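Local coordinates for protein HTH-type transcriptional regulator KdgR (Escherichia coli, PDB 1YSP) that represses transcription of the genes for 2-keto-3-deoxygluconate transport and catabolism, and is represented here by its C-terminal IclR-type domain, at residues D10-R14 and I37-D41; I63-L67 and V136-S141; C124-P128 and Y157-H162. All blocks are in the same frame, centred on the assembly; numbering follows the deposited sequence.

Interaction 1 of 3, residues D10-R14 and I37-D41; sequences DIQMR and IHKID
D10 and H38 carry the polar half of this helix-to-strand contact: NE2 of H38 donates to OD1 of D10 at 2.8 Å, with an N-H...O angle of 165°. The oxygen sits at the edge of the imidazole, in its plane, while the carboxylate itself is turned 58° away from that plane. The same OD1 also accepts from NE of R14 in a salt bridge, one helical turn on, at 2.8 Å. The histidine comes in on the anti side of the carboxylate and the arginine on the syn side, so two nearly straight bonds grip one oxygen. With CG of D10 anti to the backbone N (chi1 172°), the carboxylate is brought within reach of H38.

A sulfur-aromatic contact lies beside this bond. SD of M13 meets the H38 ring at its edge, 3.6 Å from CD2, and a bend at chi3 carries CE along the strand backbone to within 3.8 Å of K39 CA.

The apolar part centres on I40. Its CG1 packs 3.6 Å from CB of M13, and its CD1 lies 3.7 Å from CG of R14, the R14 and I40 side chains crossing at about a right angle.

Segment 10-14 of helix 4-20 runs nearly alongside segment 37-40 of strand 33-40, near the surface of the domain. M13 also reaches I24 and L26 of the adjacent strand 24-30, and in strand 33-40 itself I37 and H38 form a classic beta bulge opposite L26.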
ATOM      1  N   ASP A  10       9.367   9.181  -7.515  1.00 27.03           N
ATOM      2  CA  ASP A  10       9.914  10.279  -6.721  1.00 26.79           C
ATOM      3  C   ASP A  10       9.194  11.591  -7.034  1.00 26.21           C
ATOM      4  O   ASP A  10       8.847  12.364  -6.099  1.00 23.89           O
ATOM      5  CB  ASP A  10      11.436  10.419  -6.935  1.00 28.43           C
ATOM      6  CG  ASP A  10      11.995  11.673  -6.264  1.00 30.20           C
ATOM      7  OD1 ASP A  10      12.008  11.747  -5.005  1.00 27.63           O
ATOM      8  OD2 ASP A  10      12.385  12.618  -7.011  1.00 33.46           O
ATOM      9  N   ILE A  11       8.981  11.846  -8.338  1.00 25.14           N
ATOM     10  CA  ILE A  11       8.279  13.033  -8.810  1.00 25.85           C
ATOM     11  C   ILE A  11       6.826  13.122  -8.332  1.00 25.85           C
ATOM     12  O   ILE A  11       6.360  14.162  -7.863  1.00 26.84           O
ATOM     13  CB  ILE A  11       8.339  13.117 -10.408  1.00 24.56           C
ATOM     14  CG1 ILE A  11       9.804  13.349 -10.832  1.00 25.59           C
ATOM     15  CG2 ILE A  11       7.409  14.179 -10.966  1.00 26.88           C
ATOM     16  CD1 ILE A  11      10.157  12.757 -12.216  1.00 25.57           C
ATOM     17  N   GLN A  12       6.115  12.008  -8.452  1.00 26.00           N
ATOM     18  CA  GLN A  12       4.708  11.994  -8.094  1.00 25.61           C
ATOM     19  C   GLN A  12       4.518  12.002  -6.572  1.00 24.73           C
ATOM     20  O   GLN A  12       3.521  12.570  -6.063  1.00 24.29           O
ATOM     21  CB  GLN A  12       4.006  10.792  -8.745  1.00 26.20           C
ATOM     22  CG  GLN A  12       4.057  10.801 -10.266  1.00 28.04           C
ATOM     23  CD  GLN A  12       3.403  12.024 -10.853  1.00 27.83           C
ATOM     24  OE1 GLN A  12       2.381  12.510 -10.342  1.00 27.15           O
ATOM     25  NE2 GLN A  12       3.992  12.552 -11.942  1.00 30.23           N
ATOM     26  N   MET A  13       5.468  11.416  -5.871  1.00 24.30           N
ATOM     27  CA  MET A  13       5.443  11.421  -4.379  1.00 24.69           C
ATOM     28  C   MET A  13       5.714  12.821  -3.824  1.00 25.91           C
ATOM     29  O   MET A  13       5.087  13.281  -2.867  1.00 24.43           O
ATOM     30  CB  MET A  13       6.437  10.420  -3.838  1.00 25.47           C
ATOM     31  CG  MET A  13       6.015   8.920  -4.095  1.00 22.93           C
ATOM     32  SD  MET A  13       7.366   7.770  -3.782  1.00 26.09           S
ATOM     33  CE  MET A  13       7.507   7.804  -1.991  1.00 24.83           C
ATOM     34  N   ARG A  14       6.680  13.515  -4.436  1.00 25.67           N
ATOM     35  CA  ARG A  14       6.923  14.913  -4.046  1.00 26.19           C
ATOM     36  C   ARG A  14       5.688  15.776  -4.303  1.00 25.54           C
ATOM     37  O   ARG A  14       5.323  16.594  -3.444  1.00 26.35           O
ATOM     38  CB  ARG A  14       8.214  15.475  -4.679  1.00 25.57           C
ATOM     39  CG  ARG A  14       9.491  14.810  -4.136  1.00 26.12           C
ATOM     40  CD  ARG A  14      10.738  15.008  -5.075  1.00 26.91           C
ATOM     41  NE  ARG A  14      11.916  14.457  -4.423  1.00 27.92           N
ATOM     42  CZ  ARG A  14      12.718  15.105  -3.593  1.00 30.30           C
ATOM     43  NH1 ARG A  14      12.541  16.388  -3.341  1.00 31.50           N
ATOM     44  NH2 ARG A  14      13.709  14.464  -3.026  1.00 35.39           N
ATOM     45  N   ILE A  37      10.859   1.051  -0.678  1.00 33.06           N
ATOM     46  CA  ILE A  37      11.909   1.426  -1.637  1.00 33.15           C
ATOM     47  C   ILE A  37      12.083   2.957  -1.844  1.00 32.56           C
ATOM     48  O   ILE A  37      13.187   3.400  -2.228  1.00 32.71           O
ATOM     49  CB  ILE A  37      11.769   0.655  -2.975  1.00 33.24           C
ATOM     50  CG1 ILE A  37      10.393   0.904  -3.630  1.00 31.58           C
ATOM     51  CG2 ILE A  37      11.979  -0.864  -2.721  1.00 32.99           C
ATOM     52  CD1 ILE A  37      10.216   0.313  -5.035  1.00 33.81           C
ATOM     53  N   HIS A  38      11.032   3.757  -1.583  1.00 31.06           N
ATOM     54  CA  HIS A  38      11.158   5.237  -1.556  1.00 30.63           C
ATOM     55  C   HIS A  38      10.278   5.847  -0.465  1.00 29.90           C
ATOM     56  O   HIS A  38       9.318   5.227  -0.034  1.00 27.96           O
ATOM     57  CB  HIS A  38      10.843   5.862  -2.924  1.00 30.80           C
ATOM     58  CG  HIS A  38      11.415   7.243  -3.119  1.00 32.02           C
ATOM     59  ND1 HIS A  38      12.653   7.620  -2.639  1.00 34.52           N
ATOM     60  CD2 HIS A  38      10.936   8.316  -3.793  1.00 30.27           C
ATOM     61  CE1 HIS A  38      12.899   8.874  -2.990  1.00 35.73           C
ATOM     62  NE2 HIS A  38      11.870   9.323  -3.689  1.00 29.79           N
ATOM     63  N   LYS A  39      10.628   7.042   0.010  1.00 30.44           N
ATOM     64  CA  LYS A  39       9.798   7.746   0.991  1.00 32.69           C
ATOM     65  C   LYS A  39       9.963   9.249   0.787  1.00 32.37           C
ATOM     66  O   LYS A  39      11.077   9.704   0.449  1.00 32.76           O
ATOM     67  CB  LYS A  39      10.273   7.376   2.414  1.00 31.37           C
ATOM     68  CG  LYS A  39       9.308   7.700   3.500  1.00 35.96           C
ATOM     69  CD  LYS A  39       9.904   7.527   4.946  1.00 37.02           C
ATOM     70  CE  LYS A  39       8.941   8.078   6.006  1.00 43.15           C
ATOM     71  NZ  LYS A  39       9.547   8.142   7.361  1.00 47.68           N
ATOM     72  N   ILE A  40       8.870   9.993   0.953  1.00 33.16           N
ATOM     73  CA  ILE A  40       8.919  11.455   1.092  1.00 34.61           C
ATOM     74  C   ILE A  40       8.246  11.788   2.431  1.00 37.53           C
ATOM     75  O   ILE A  40       7.046  11.518   2.622  1.00 35.07           O
ATOM     76  CB  ILE A  40       8.222  12.200  -0.054  1.00 33.99           C
ATOM     77  CG1 ILE A  40       8.759  11.772  -1.432  1.00 32.20           C
ATOM     78  CG2 ILE A  40       8.259  13.739   0.188  1.00 33.57           C
ATOM     79  CD1 ILE A  40      10.196  12.129  -1.718  1.00 33.34           C
ATOM     80  N   ASP A  41       9.026  12.366   3.346  1.00 41.38           N
ATOM     81  CA  ASP A  41       8.606  12.546   4.744  1.00 46.10           C
ATOM     82  C   ASP A  41       7.640  13.679   4.984  1.00 48.30           C
ATOM     83  O   ASP A  41       7.658  14.685   4.273  1.00 49.31           O
ATOM     84  CB  ASP A  41       9.820  12.737   5.654  1.00 47.04           C
ATOM     85  CG  ASP A  41      10.171  11.484   6.428  1.00 50.67           C
ATOM     86  OD1 ASP A  41      11.164  10.824   6.051  1.00 55.00           O
ATOM     87  OD2 ASP A  41       9.448  11.152   7.406  1.00 54.37           O
TER

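Interaction 2 of 3, residues I63-L67 and V136-S141; sequences IGKVL and VIAGLS
I63 and G139 illustrate how a glycine lets a helix come close to a strand: their CA atoms are 4.7 Å apart, and the segment axes approach to 7.4 Å. The contact is wholly one of van der Waals packing, with no hydrogen bond between the two segments.

Side chains against backbone make up much of it. V66 sets CG2 3.7 Å from CA of G139, while CG1 of I63 lies 3.7 Å from the G139 carbonyl O. A CB on G139 would point at the helix and run into V66 CG2, which shows how little bulk the strand could carry here. The end of L67 comes nearer the strand than the direction of its CB suggests, with CD2 3.9 Å from CA of A138. Going the other way, CG1 of V136 rests 3.7 Å from the carbonyl O of V66, where a chi1 of -179° places it.

Helix 62-69 covers one face of the antiparallel sheet of this IclR effector-binding domain, a member of the GAF clan, and helix 151-172 packs on the other, where L140 meets L161, A164 and I168. Within strand 136-142, I137 and A138 form a classic beta bulge opposite V129.

Side chain against side chain, CD1 of I63 reaches OG of S141 at 3.6 Å, and CD2 of L67 lies 4.2 Å from CG1 of V136. An alanine in place of I63 would remove the branch that spans G139 and S141, and would probably open a gap between helix and sheet beside S141. I63 also touches A126 and H25, on the two strands flanking 136-142, while V66 leans on V106 of helix 96-109.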
ATOM      1  N   ILE A  63       0.180  -1.131   1.813  1.00 19.88           N
ATOM      2  CA  ILE A  63       0.968  -1.537   0.584  1.00 20.23           C
ATOM      3  C   ILE A  63       0.970  -3.069   0.428  1.00 20.40           C
ATOM      4  O   ILE A  63       0.870  -3.620  -0.683  1.00 19.70           O
ATOM      5  CB  ILE A  63       2.423  -0.964   0.668  1.00 19.27           C
ATOM      6  CG1 ILE A  63       2.408   0.579   0.421  1.00 20.61           C
ATOM      7  CG2 ILE A  63       3.363  -1.695  -0.346  1.00 22.26           C
ATOM      8  CD1 ILE A  63       3.729   1.276   0.878  1.00 21.77           C
ATOM      9  N   GLY A  64       1.140  -3.777   1.547  1.00 20.55           N
ATOM     10  CA  GLY A  64       1.060  -5.245   1.527  1.00 20.76           C
ATOM     11  C   GLY A  64      -0.256  -5.710   0.954  1.00 19.46           C
ATOM     12  O   GLY A  64      -0.291  -6.595   0.091  1.00 19.81           O
ATOM     13  N   LYS A  65      -1.359  -5.145   1.409  1.00 19.44           N
ATOM     14  CA  LYS A  65      -2.651  -5.526   0.866  1.00 18.59           C
ATOM     15  C   LYS A  65      -2.758  -5.311  -0.640  1.00 20.21           C
ATOM     16  O   LYS A  65      -3.310  -6.151  -1.371  1.00 20.31           O
ATOM     17  CB  LYS A  65      -3.785  -4.835   1.554  1.00 20.35           C
ATOM     18  CG  LYS A  65      -3.857  -5.312   3.061  1.00 19.21           C
ATOM     19  CD  LYS A  65      -5.034  -4.667   3.764  1.00 20.66           C
ATOM     20  CE  LYS A  65      -4.788  -4.764   5.301  1.00 25.87           C
ATOM     21  NZ  LYS A  65      -5.832  -3.988   6.102  1.00 29.07           N
ATOM     22  N   VAL A  66      -2.254  -4.179  -1.112  1.00 21.24           N
ATOM     23  CA  VAL A  66      -2.401  -3.956  -2.552  1.00 21.84           C
ATOM     24  C   VAL A  66      -1.444  -4.803  -3.387  1.00 21.77           C
ATOM     25  O   VAL A  66      -1.761  -5.089  -4.539  1.00 24.90           O
ATOM     26  CB  VAL A  66      -2.328  -2.406  -2.992  1.00 22.76           C
ATOM     27  CG1 VAL A  66      -3.352  -1.494  -2.185  1.00 21.11           C
ATOM     28  CG2 VAL A  66      -0.949  -1.896  -2.991  1.00 24.95           C
ATOM     29  N   LEU A  67      -0.312  -5.221  -2.825  1.00 22.36           N
ATOM     30  CA  LEU A  67       0.659  -6.116  -3.526  1.00 23.32           C
ATOM     31  C   LEU A  67       0.139  -7.547  -3.671  1.00 24.91           C
ATOM     32  O   LEU A  67       0.594  -8.306  -4.538  1.00 25.96           O
ATOM     33  CB  LEU A  67       1.987  -6.166  -2.815  1.00 23.89           C
ATOM     34  CG  LEU A  67       2.906  -4.957  -2.934  1.00 25.98           C
ATOM     35  CD1 LEU A  67       3.929  -4.981  -1.793  1.00 29.67           C
ATOM     36  CD2 LEU A  67       3.585  -4.933  -4.326  1.00 28.85           C
ATOM     37  N   VAL A 136       0.706  -5.785 -10.320  1.00 31.01           N
ATOM     38  CA  VAL A 136       1.087  -4.810  -9.300  1.00 29.37           C
ATOM     39  C   VAL A 136       2.554  -4.984  -8.878  1.00 29.32           C
ATOM     40  O   VAL A 136       2.907  -5.971  -8.224  1.00 31.17           O
ATOM     41  CB  VAL A 136       0.135  -4.864  -8.055  1.00 27.85           C
ATOM     42  CG1 VAL A 136       0.561  -3.818  -7.055  1.00 28.24           C
ATOM     43  CG2 VAL A 136      -1.338  -4.684  -8.451  1.00 27.51           C
ATOM     44  N   ILE A 137       3.412  -4.009  -9.188  1.00 27.71           N
ATOM     45  CA  ILE A 137       4.856  -4.098  -8.872  1.00 28.52           C
ATOM     46  C   ILE A 137       5.253  -3.294  -7.623  1.00 26.64           C
ATOM     47  O   ILE A 137       6.321  -3.481  -7.031  1.00 27.35           O
ATOM     48  CB  ILE A 137       5.702  -3.706 -10.124  1.00 29.73           C
ATOM     49  CG1 ILE A 137       5.254  -2.333 -10.644  1.00 31.13           C
ATOM     50  CG2 ILE A 137       5.447  -4.744 -11.185  1.00 31.98           C
ATOM     51  CD1 ILE A 137       6.256  -1.535 -11.505  1.00 31.14           C
ATOM     52  N   ALA A 138       4.378  -2.375  -7.200  1.00 25.09           N
ATOM     53  CA  ALA A 138       4.633  -1.606  -5.992  1.00 24.10           C
ATOM     54  C   ALA A 138       3.292  -1.132  -5.459  1.00 23.32           C
ATOM     55  O   ALA A 138       2.313  -1.142  -6.165  1.00 25.52           O
ATOM     56  CB  ALA A 138       5.566  -0.385  -6.280  1.00 23.52           C
ATOM     57  N   GLY A 139       3.288  -0.673  -4.214  1.00 23.75           N
ATOM     58  CA  GLY A 139       2.151   0.057  -3.699  1.00 21.87           C
ATOM     59  C   GLY A 139       2.643   1.446  -3.374  1.00 21.59           C
ATOM     60  O   GLY A 139       3.753   1.630  -2.893  1.00 22.97           O
ATOM     61  N   LEU A 140       1.764   2.415  -3.582  1.00 21.68           N
ATOM     62  CA  LEU A 140       2.039   3.815  -3.301  1.00 22.59           C
ATOM     63  C   LEU A 140       1.071   4.266  -2.192  1.00 21.99           C
ATOM     64  O   LEU A 140      -0.148   4.154  -2.381  1.00 22.65           O
ATOM     65  CB  LEU A 140       1.714   4.580  -4.570  1.00 22.99           C
ATOM     66  CG  LEU A 140       1.892   6.126  -4.464  1.00 24.50           C
ATOM     67  CD1 LEU A 140       3.364   6.425  -4.200  1.00 26.43           C
ATOM     68  CD2 LEU A 140       1.425   6.856  -5.728  1.00 22.25           C
ATOM     69  N   SER A 141       1.613   4.755  -1.081  1.00 22.62           N
ATOM     70  CA  SER A 141       0.742   5.055   0.068  1.00 23.52           C
ATOM     71  C   SER A 141       0.908   6.451   0.640  1.00 24.08           C
ATOM     72  O   SER A 141       1.921   7.132   0.421  1.00 21.86           O
ATOM     73  CB  SER A 141       0.977   4.044   1.196  1.00 23.29           C
ATOM     74  OG  SER A 141       2.194   4.328   1.897  1.00 26.98           O
TER

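Interaction 3 of 3, residues C124-P128 and Y157-H162; sequences CIAVP and YVAMLH
The imidazole of H162 offers one face to V127, whose CG1 stands over it 3.7 Å from the ring centroid and 24° off the normal, a CH-pi contact displaced toward the rim near CE1. At the edge of the same ring, in its plane, a water hydrogen-bonds ND1 at 3.0 Å and donates to the carbonyl O of P128 at 2.9 Å, bridging the helix side chain to the strand backbone. Face and edge of the histidine therefore both address the strand, one through a methyl and one through solvent. The other flat group, the ring of Y157, has CD1 of I125 at its edge near the ring plane, and the ring of F144 meets it with planes about 75° apart. The I125 methyl packs 4.1 Å from CB of Y157, the two side chains crossing at about a right angle, while the phenol OH is hydrogen-bonded to E22 and R153.

Between these ends the contact is aliphatic. I125 and V127, both pointing at the helix, straddle L161. CG2 of V127 lies 3.6 Å from CB of L161, and CD1 of L161 approaches the carbonyl O of I125 at 3.6 Å. CG2 of I125 meets CG2 of V158 at 3.8 Å. In V127 the first torsion puts CG1 beside the backbone N, over the imidazole, and directs CG2 to L161.

Segments 124-128 and 157-162, of strand 123-130 and helix 151-172, run at 35° to one another, their axes 8.3 Å apart at closest. L161 and Y157 also touch I142 of the neighbouring strand 136-142, and L161 reaches L16 of helix 4-20. On the sheet's other face, A126 meets A62 and I63 of helix 62-69.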
ATOM      1  N   CYS A 124      -2.901   4.291   7.219  1.00 27.34           N
ATOM      2  CA  CYS A 124      -2.296   4.428   5.882  1.00 27.48           C
ATOM      3  C   CYS A 124      -3.306   4.008   4.836  1.00 23.72           C
ATOM      4  O   CYS A 124      -4.220   3.185   5.106  1.00 23.43           O
ATOM      5  CB  CYS A 124      -1.005   3.587   5.785  1.00 27.45           C
ATOM      6  SG  CYS A 124       0.358   4.268   6.784  1.00 39.59           S
ATOM      7  N   ILE A 125      -3.215   4.620   3.651  1.00 20.54           N
ATOM      8  CA  ILE A 125      -4.075   4.275   2.542  1.00 21.22           C
ATOM      9  C   ILE A 125      -3.124   4.038   1.338  1.00 20.95           C
ATOM     10  O   ILE A 125      -2.153   4.793   1.206  1.00 20.13           O
ATOM     11  CB  ILE A 125      -5.071   5.395   2.124  1.00 20.93           C
ATOM     12  CG1 ILE A 125      -5.934   5.895   3.323  1.00 25.66           C
ATOM     13  CG2 ILE A 125      -5.888   4.950   0.879  1.00 24.75           C
ATOM     14  CD1 ILE A 125      -6.572   7.261   3.038  1.00 25.24           C
ATOM     15  N   ALA A 126      -3.383   3.006   0.520  1.00 19.90           N
ATOM     16  CA  ALA A 126      -2.433   2.738  -0.604  1.00 19.67           C
ATOM     17  C   ALA A 126      -3.149   2.294  -1.830  1.00 20.61           C
ATOM     18  O   ALA A 126      -4.270   1.764  -1.734  1.00 19.25           O
ATOM     19  CB  ALA A 126      -1.402   1.686  -0.204  1.00 20.40           C
ATOM     20  N   VAL A 127      -2.476   2.471  -2.994  1.00 20.01           N
ATOM     21  CA  VAL A 127      -3.010   2.097  -4.267  1.00 21.19           C
ATOM     22  C   VAL A 127      -1.958   1.328  -5.052  1.00 21.99           C
ATOM     23  O   VAL A 127      -0.779   1.499  -4.812  1.00 20.76           O
ATOM     24  CB  VAL A 127      -3.510   3.318  -5.149  1.00 21.88           C
ATOM     25  CG1 VAL A 127      -4.761   4.029  -4.476  1.00 21.82           C
ATOM     26  CG2 VAL A 127      -2.364   4.259  -5.475  1.00 23.97           C
ATOM     27  N   PRO A 128      -2.414   0.445  -5.963  1.00 23.20           N
ATOM     28  CA  PRO A 128      -1.464  -0.350  -6.765  1.00 23.97           C
ATOM     29  C   PRO A 128      -0.725   0.453  -7.862  1.00 23.48           C
ATOM     30  O   PRO A 128      -1.348   1.306  -8.514  1.00 23.88           O
ATOM     31  CB  PRO A 128      -2.367  -1.408  -7.383  1.00 23.04           C
ATOM     32  CG  PRO A 128      -3.732  -0.699  -7.536  1.00 24.27           C
ATOM     33  CD  PRO A 128      -3.827   0.093  -6.241  1.00 23.38           C
ATOM     34  N   TYR A 157      -7.814  11.663  -0.887  1.00 27.97           N
ATOM     35  CA  TYR A 157      -6.484  11.013  -0.820  1.00 27.12           C
ATOM     36  C   TYR A 157      -6.413   9.868  -1.813  1.00 27.30           C
ATOM     37  O   TYR A 157      -5.397   9.710  -2.485  1.00 27.50           O
ATOM     38  CB  TYR A 157      -6.156  10.514   0.603  1.00 25.95           C
ATOM     39  CG  TYR A 157      -5.631  11.570   1.536  1.00 25.89           C
ATOM     40  CD1 TYR A 157      -5.739  12.946   1.236  1.00 26.25           C
ATOM     41  CD2 TYR A 157      -5.070  11.215   2.749  1.00 25.10           C
ATOM     42  CE1 TYR A 157      -5.302  13.887   2.106  1.00 27.24           C
ATOM     43  CE2 TYR A 157      -4.609  12.179   3.630  1.00 27.16           C
ATOM     44  CZ  TYR A 157      -4.741  13.513   3.299  1.00 27.50           C
ATOM     45  OH  TYR A 157      -4.275  14.450   4.172  1.00 28.85           O
ATOM     46  N   VAL A 158      -7.492   9.107  -1.938  1.00 26.48           N
ATOM     47  CA  VAL A 158      -7.522   7.945  -2.840  1.00 27.06           C
ATOM     48  C   VAL A 158      -7.430   8.459  -4.289  1.00 27.66           C
ATOM     49  O   VAL A 158      -6.671   7.924  -5.118  1.00 25.55           O
ATOM     50  CB  VAL A 158      -8.787   7.082  -2.617  1.00 26.05           C
ATOM     51  CG1 VAL A 158      -9.032   6.091  -3.796  1.00 27.51           C
ATOM     52  CG2 VAL A 158      -8.721   6.339  -1.237  1.00 23.30           C
ATOM     53  N   ALA A 159      -8.174   9.532  -4.554  1.00 27.42           N
ATOM     54  CA  ALA A 159      -8.215  10.112  -5.903  1.00 28.74           C
ATOM     55  C   ALA A 159      -6.843  10.633  -6.286  1.00 27.89           C
ATOM     56  O   ALA A 159      -6.350  10.326  -7.392  1.00 27.27           O
ATOM     57  CB  ALA A 159      -9.283  11.211  -5.984  1.00 29.95           C
ATOM     58  N   MET A 160      -6.165  11.311  -5.358  1.00 26.96           N
ATOM     59  CA  MET A 160      -4.807  11.817  -5.684  1.00 28.51           C
ATOM     60  C   MET A 160      -3.767  10.686  -5.808  1.00 27.17           C
ATOM     61  O   MET A 160      -2.831  10.770  -6.619  1.00 25.69           O
ATOM     62  CB  MET A 160      -4.304  12.801  -4.640  1.00 27.17           C
ATOM     63  CG  MET A 160      -5.124  14.110  -4.558  1.00 30.08           C
ATOM     64  SD  MET A 160      -4.471  15.148  -3.225  1.00 35.73           S
ATOM     65  CE  MET A 160      -5.247  14.452  -1.799  1.00 29.79           C
ATOM     66  N   LEU A 161      -3.880   9.661  -4.951  1.00 24.35           N
ATOM     67  CA  LEU A 161      -3.005   8.451  -5.107  1.00 23.27           C
ATOM     68  C   LEU A 161      -3.188   7.817  -6.501  1.00 23.82           C
ATOM     69  O   LEU A 161      -2.199   7.439  -7.147  1.00 23.36           O
ATOM     70  CB  LEU A 161      -3.344   7.415  -4.007  1.00 22.41           C
ATOM     71  CG  LEU A 161      -2.703   7.742  -2.684  1.00 21.69           C
ATOM     72  CD1 LEU A 161      -3.322   6.810  -1.593  1.00 24.98           C
ATOM     73  CD2 LEU A 161      -1.186   7.569  -2.725  1.00 22.69           C
ATOM     74  N   HIS A 162      -4.436   7.641  -6.918  1.00 24.43           N
ATOM     75  CA  HIS A 162      -4.742   7.019  -8.211  1.00 26.92           C
ATOM     76  C   HIS A 162      -4.150   7.819  -9.370  1.00 27.29           C
ATOM     77  O   HIS A 162      -3.534   7.252 -10.289  1.00 27.85           O
ATOM     78  CB  HIS A 162      -6.232   6.847  -8.397  1.00 28.01           C
ATOM     79  CG  HIS A 162      -6.772   5.600  -7.766  1.00 30.69           C
ATOM     80  ND1 HIS A 162      -6.104   4.388  -7.817  1.00 35.48           N
ATOM     81  CD2 HIS A 162      -7.932   5.363  -7.115  1.00 34.91           C
ATOM     82  CE1 HIS A 162      -6.822   3.472  -7.193  1.00 34.81           C
ATOM     83  NE2 HIS A 162      -7.934   4.034  -6.760  1.00 35.76           N
TER
HETATM   84  O   HOH W   1      -3.928   2.578  -8.664  1.00 33.99           O

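Three contacts between helix and strand share one antiparallel sheet, and together they show how a sheet is clad on both faces. Interaction 1 closes before the other two open along the chain, whereas interactions 2 and 3 alternate their segments. The centres of interactions 2 and 3 are about 10 Å apart, on neighbouring strands joined by V127 N and L140 O at 2.9 Å. The centres of interactions 1 and 2 are about 14 Å apart, linked by M13 CG packing on L140 CD1 at 3.6 Å; those of 1 and 3 are about 13 Å apart, without touching. Helices 4-20 and 151-172 thus share one face and helix 62-69 takes the other, uniting distant parts of the chain in one domain.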